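Local coordinates for protein avidin (Gallus gallus, PDB 4U46) that belongs to the avidin family of biotin-binding proteins and, in this mutant form, probably serves as an artificial receptor for small molecules, at residues T15-H20 with Y121-R126; G25-R30 with G55-I60. One frame throughout, in Å; residues are numbered along the deposited sequence.

Contact 1. Residues T15-H20 with Y121-R126. Unlike the reference sequence in segment 15-20: R17 (reference Asp), M18 (reference Leu), N19 (reference Gly), H20 (reference Ser). Unlike the reference sequence in segment 121-126: Y121 (reference Ile).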
# COMPACT_ATOMS: atom_id res chain seq x y z
N THR A 15 -15.94 16.70 -1.72
CA THR A 15 -15.46 16.48 -3.06
C THR A 15 -13.96 16.29 -3.04
O THR A 15 -13.28 16.76 -2.11
CB THR A 15 -15.90 17.64 -4.02
OG1 THR A 15 -15.52 17.31 -5.33
CG2 THR A 15 -15.22 18.94 -3.64
N ASN A 16 -13.46 15.52 -3.98
CA ASN A 16 -12.02 15.41 -4.25
C ASN A 16 -11.56 16.36 -5.36
O ASN A 16 -10.43 16.26 -5.84
CB ASN A 16 -11.59 13.96 -4.56
CG ASN A 16 -12.02 13.46 -5.94
OD1 ASN A 16 -12.68 14.16 -6.70
ND2 ASN A 16 -11.65 12.24 -6.25
N ARG A 17 -12.47 17.23 -5.77
CA ARG A 17 -12.25 18.29 -6.76
C ARG A 17 -11.96 17.70 -8.13
O ARG A 17 -11.47 18.40 -9.03
CB ARG A 17 -11.16 19.29 -6.30
CG ARG A 17 -11.66 20.29 -5.25
CD ARG A 17 -10.53 21.09 -4.59
NE ARG A 17 -9.60 20.24 -3.82
CZ ARG A 17 -8.43 20.64 -3.32
NH1 ARG A 17 -7.98 21.88 -3.48
NH2 ARG A 17 -7.68 19.77 -2.64
N MET A 18 -12.33 16.42 -8.29
CA MET A 18 -12.05 15.67 -9.49
C MET A 18 -13.38 15.18 -9.98
O MET A 18 -14.29 15.96 -10.25
CB MET A 18 -11.13 14.46 -9.20
CG MET A 18 -9.94 14.78 -8.36
SD MET A 18 -9.14 16.16 -9.16
CE MET A 18 -8.05 15.30 -10.29
N ASN A 19 -13.49 13.87 -10.07
CA ASN A 19 -14.74 13.26 -10.47
C ASN A 19 -15.45 12.55 -9.31
O ASN A 19 -16.29 11.68 -9.58
CB ASN A 19 -14.48 12.31 -11.64
CG ASN A 19 -13.44 11.24 -11.33
OD1 ASN A 19 -13.79 10.11 -10.99
ND2 ASN A 19 -12.16 11.59 -11.47
N HIS A 20 -15.15 12.90 -8.04
CA HIS A 20 -15.81 12.20 -6.90
C HIS A 20 -16.42 13.13 -5.91
O HIS A 20 -15.79 14.13 -5.53
CB HIS A 20 -14.85 11.33 -6.11
CG HIS A 20 -14.24 10.22 -6.89
ND1 HIS A 20 -13.40 9.29 -6.31
CD2 HIS A 20 -14.34 9.88 -8.20
CE1 HIS A 20 -13.02 8.42 -7.24
NE2 HIS A 20 -13.58 8.76 -8.38
N TYR A 121 -4.63 7.27 -3.18
CA TYR A 121 -4.94 8.27 -2.19
C TYR A 121 -6.02 9.23 -2.68
O TYR A 121 -6.30 9.25 -3.87
CB TYR A 121 -3.68 8.99 -1.81
CG TYR A 121 -2.98 9.64 -3.01
CD1 TYR A 121 -2.10 8.90 -3.79
CD2 TYR A 121 -3.16 10.97 -3.32
CE1 TYR A 121 -1.42 9.48 -4.86
CE2 TYR A 121 -2.50 11.55 -4.43
CZ TYR A 121 -1.62 10.81 -5.18
OH TYR A 121 -0.89 11.34 -6.28
N ASN A 122 -6.68 9.93 -1.77
CA ASN A 122 -7.62 11.01 -2.13
C ASN A 122 -7.60 12.07 -1.03
O ASN A 122 -7.39 11.75 0.16
CB ASN A 122 -9.04 10.49 -2.32
CG ASN A 122 -9.31 10.04 -3.72
OD1 ASN A 122 -9.57 8.87 -3.94
ND2 ASN A 122 -9.20 10.95 -4.71
N ILE A 123 -7.78 13.32 -1.44
CA ILE A 123 -7.91 14.43 -0.54
C ILE A 123 -9.31 15.05 -0.78
O ILE A 123 -9.66 15.36 -1.88
CB ILE A 123 -6.76 15.43 -0.74
CG1 ILE A 123 -5.40 14.75 -0.54
CG2 ILE A 123 -6.97 16.64 0.17
CD1 ILE A 123 -4.23 15.66 -0.81
N PHE A 124 -10.10 15.20 0.26
CA PHE A 124 -11.47 15.64 0.15
C PHE A 124 -11.61 16.94 0.93
O PHE A 124 -11.03 17.09 2.03
CB PHE A 124 -12.48 14.64 0.79
CG PHE A 124 -12.58 13.33 0.10
CD1 PHE A 124 -13.45 13.16 -0.96
CD2 PHE A 124 -11.81 12.22 0.54
CE1 PHE A 124 -13.54 11.94 -1.61
CE2 PHE A 124 -11.94 10.97 -0.08
CZ PHE A 124 -12.78 10.83 -1.16
N THR A 125 -12.38 17.88 0.39
CA THR A 125 -12.72 19.13 1.09
C THR A 125 -14.21 19.29 0.95
O THR A 125 -14.81 18.68 0.07
CB THR A 125 -12.02 20.39 0.49
OG1 THR A 125 -12.22 20.41 -0.94
CG2 THR A 125 -10.58 20.36 0.77
N ARG A 126 -14.80 20.09 1.83
CA ARG A 126 -16.23 20.20 1.91
C ARG A 126 -16.84 20.76 0.66
O ARG A 126 -16.24 21.62 -0.01
CB ARG A 126 -16.66 21.03 3.10
CG ARG A 126 -16.69 20.26 4.38
CD ARG A 126 -17.60 20.91 5.38
NE ARG A 126 -17.55 20.21 6.65
CZ ARG A 126 -18.18 19.07 6.89
NH1 ARG A 126 -18.92 18.50 5.94
NH2 ARG A 126 -18.06 18.51 8.07
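T15 and T125 form an antiparallel hydrogen-bonded pair. T15 N donates to T125 O at 2.9 Å, nearly along the C=O axis. T125 N returns a bond of equal length to T15 O. Beyond this pair the chain leaves the strand and turns, and T15 and N16 shape the turn. The hydroxyl of T15 lies anti to its backbone N (chi1 -174°). There OG1 accepts from R17 N in an ST turn and donates to H20 O. T15 CG2 lies 3.7 Å from T125 O. N16 has CG in the crowded position between N and C (chi1 73°), which folds the amide back into its own loop. N16 OD1 takes M18 N at 2.8 Å, an Asx turn, and H20 N at 3.1 Å; both donors stand above the carbonyl plane. An alanine here would remove the acceptor shared by M18 N and H20 N, and the turn would probably be held less firmly. Strands 12-15 and 117-126 are the first and last of the eight-stranded avidin barrel, so the backbone pair helps close it. The loop then leads into strand 20-24. N16 CA lies 3.3 Å from I123 O in a CA-H...O contact, and F124 CA makes another to T15 O. The side chains of N16 and N122 cross obliquely, their amide planes 38° apart. F124 has CG anti to its carbonyl carbon. F124 CE1 reaches N16 CB at 4.1 Å, while W14, Y37 and L97 also pack on this side chain. R17, a replacement for the reference Asp, is poorly ordered. Its bent chain crosses T125 at about a right angle, and I123 CG2 lies at the guanidinium edge. I123 also packs on Y121 of a second subunit.

Contact 2. Residues G25-R30 with G55-I60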
# COMPACT_ATOMS: atom_id res chain seq x y z
N GLY A 25 -23.77 10.78 6.27
CA GLY A 25 -24.80 11.15 7.19
C GLY A 25 -24.32 11.41 8.60
O GLY A 25 -23.13 11.60 8.89
N ALA A 26 -25.27 11.39 9.52
CA ALA A 26 -24.94 11.61 10.92
C ALA A 26 -24.04 10.49 11.43
O ALA A 26 -24.18 9.34 11.05
CB ALA A 26 -26.20 11.74 11.76
N VAL A 27 -23.12 10.86 12.30
CA VAL A 27 -22.24 9.92 12.97
C VAL A 27 -22.78 9.65 14.36
O VAL A 27 -22.89 10.60 15.15
CB VAL A 27 -20.85 10.52 13.14
CG1 VAL A 27 -19.95 9.56 13.92
CG2 VAL A 27 -20.29 10.86 11.77
N ASN A 28 -23.11 8.39 14.69
CA ASN A 28 -23.72 8.10 15.99
C ASN A 28 -22.70 8.04 17.15
O ASN A 28 -21.50 8.25 16.95
CB ASN A 28 -24.61 6.84 15.94
CG ASN A 28 -23.83 5.56 15.89
OD1 ASN A 28 -22.61 5.53 16.09
ND2 ASN A 28 -24.54 4.45 15.59
N SER A 29 -23.19 7.73 18.35
CA SER A 29 -22.37 7.82 19.57
C SER A 29 -21.29 6.76 19.57
O SER A 29 -20.35 6.87 20.33
CB SER A 29 -23.23 7.64 20.85
OG SER A 29 -23.98 6.42 20.82
N ARG A 30 -21.43 5.73 18.72
CA ARG A 30 -20.38 4.74 18.59
C ARG A 30 -19.44 5.05 17.42
O ARG A 30 -18.55 4.28 17.15
CB ARG A 30 -20.97 3.36 18.44
CG ARG A 30 -21.82 2.93 19.62
CD ARG A 30 -22.57 1.66 19.30
NE ARG A 30 -23.50 1.86 18.18
CZ ARG A 30 -24.60 1.13 17.98
NH1 ARG A 30 -24.94 0.15 18.83
NH2 ARG A 30 -25.38 1.39 16.94
N GLY A 55 -19.07 3.02 7.42
CA GLY A 55 -17.81 3.12 8.17
C GLY A 55 -17.93 3.56 9.59
O GLY A 55 -19.02 3.67 10.15
N THR A 56 -16.77 3.87 10.15
CA THR A 56 -16.67 4.32 11.52
C THR A 56 -15.60 5.40 11.66
O THR A 56 -14.58 5.40 10.96
CB THR A 56 -16.36 3.17 12.51
OG1 THR A 56 -15.05 2.66 12.29
CG2 THR A 56 -17.28 2.02 12.37
N GLN A 57 -15.86 6.34 12.56
CA GLN A 57 -14.86 7.26 12.99
C GLN A 57 -14.49 6.91 14.43
O GLN A 57 -15.31 6.38 15.23
CB GLN A 57 -15.29 8.73 12.80
CG GLN A 57 -16.31 9.30 13.75
CD GLN A 57 -16.34 10.83 13.72
OE1 GLN A 57 -16.05 11.47 14.69
NE2 GLN A 57 -16.67 11.39 12.59
N ASN A 58 -13.22 7.10 14.73
CA ASN A 58 -12.72 6.82 16.08
C ASN A 58 -13.35 7.78 17.09
O ASN A 58 -13.38 8.96 16.83
CB ASN A 58 -11.20 7.10 16.18
CG ASN A 58 -10.73 7.12 17.64
OD1 ASN A 58 -10.87 6.14 18.30
ND2 ASN A 58 -10.24 8.24 18.14
N THR A 59 -13.80 7.28 18.23
CA THR A 59 -14.32 8.13 19.31
C THR A 59 -13.41 8.15 20.56
O THR A 59 -13.66 8.93 21.49
CB THR A 59 -15.76 7.72 19.71
OG1 THR A 59 -15.75 6.40 20.25
CG2 THR A 59 -16.66 7.75 18.49
N ILE A 60 -12.36 7.32 20.58
CA ILE A 60 -11.42 7.23 21.72
C ILE A 60 -10.74 8.58 21.94
O ILE A 60 -10.21 9.20 21.00
CB ILE A 60 -10.36 6.10 21.56
CG1 ILE A 60 -11.02 4.73 21.38
CG2 ILE A 60 -9.49 5.96 22.81
CD1 ILE A 60 -12.21 4.49 22.26
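A loop of the avidin barrel, the connection between strands 20-24 and 32-40, packs on the end of strand 48-57 and the turn after it. V27 and Q57 make the closest contact and about half of the buried surface. The CB of V27 points toward segment 55-60, and its side chain crosses that of Q57 at about a right angle. V27 CG1, anti to the backbone N (chi1 177°), rests on Q57 CG at 3.7 Å. V27 CG2 meets Q57 NE2, also at 3.7 Å. Q57 starts from the crowded chi1 position (75°) and then extends, which carries its amide across the two methyls of V27. The second touch is looser. T59 CG2 lies 4.0 Å from R30 C. The R30 side chain starts away from T59, and its NH2 forms a salt bridge with E32. Each side is also braced within itself. N28 OD1 accepts from R30 N at 2.9 Å, and N58 OD1 accepts from I60 N at 3.0 Å; both are Asx turns. N58 and I60 pack on S77 of a third subunit. The loop after strand 20-24 and the turn after strand 48-57 lie at the same end of the barrel, as the up-and-down antiparallel order of the avidin fold requires.

Both contacts reach the same barrel sheet, with centres 21 Å apart and nearest atoms about 9 Å apart. They do not touch. Contact 1 is partly buried and joins the first and last strands by a backbone hydrogen-bonded pair. Contact 2 lies at the surface. It sets the loop between strands 20-24 and 32-40 against the end of strand 48-57, and it relies on van der Waals touches. In contact 1 the Asx acceptor N16 OD1 lies in the loop that follows the barrel-closing pair; in contact 2 there is one Asx turn on each side, at N28 and at N58. Each contact also borders another copy of the protein: the second subunit at contact 1, the third at contact 2.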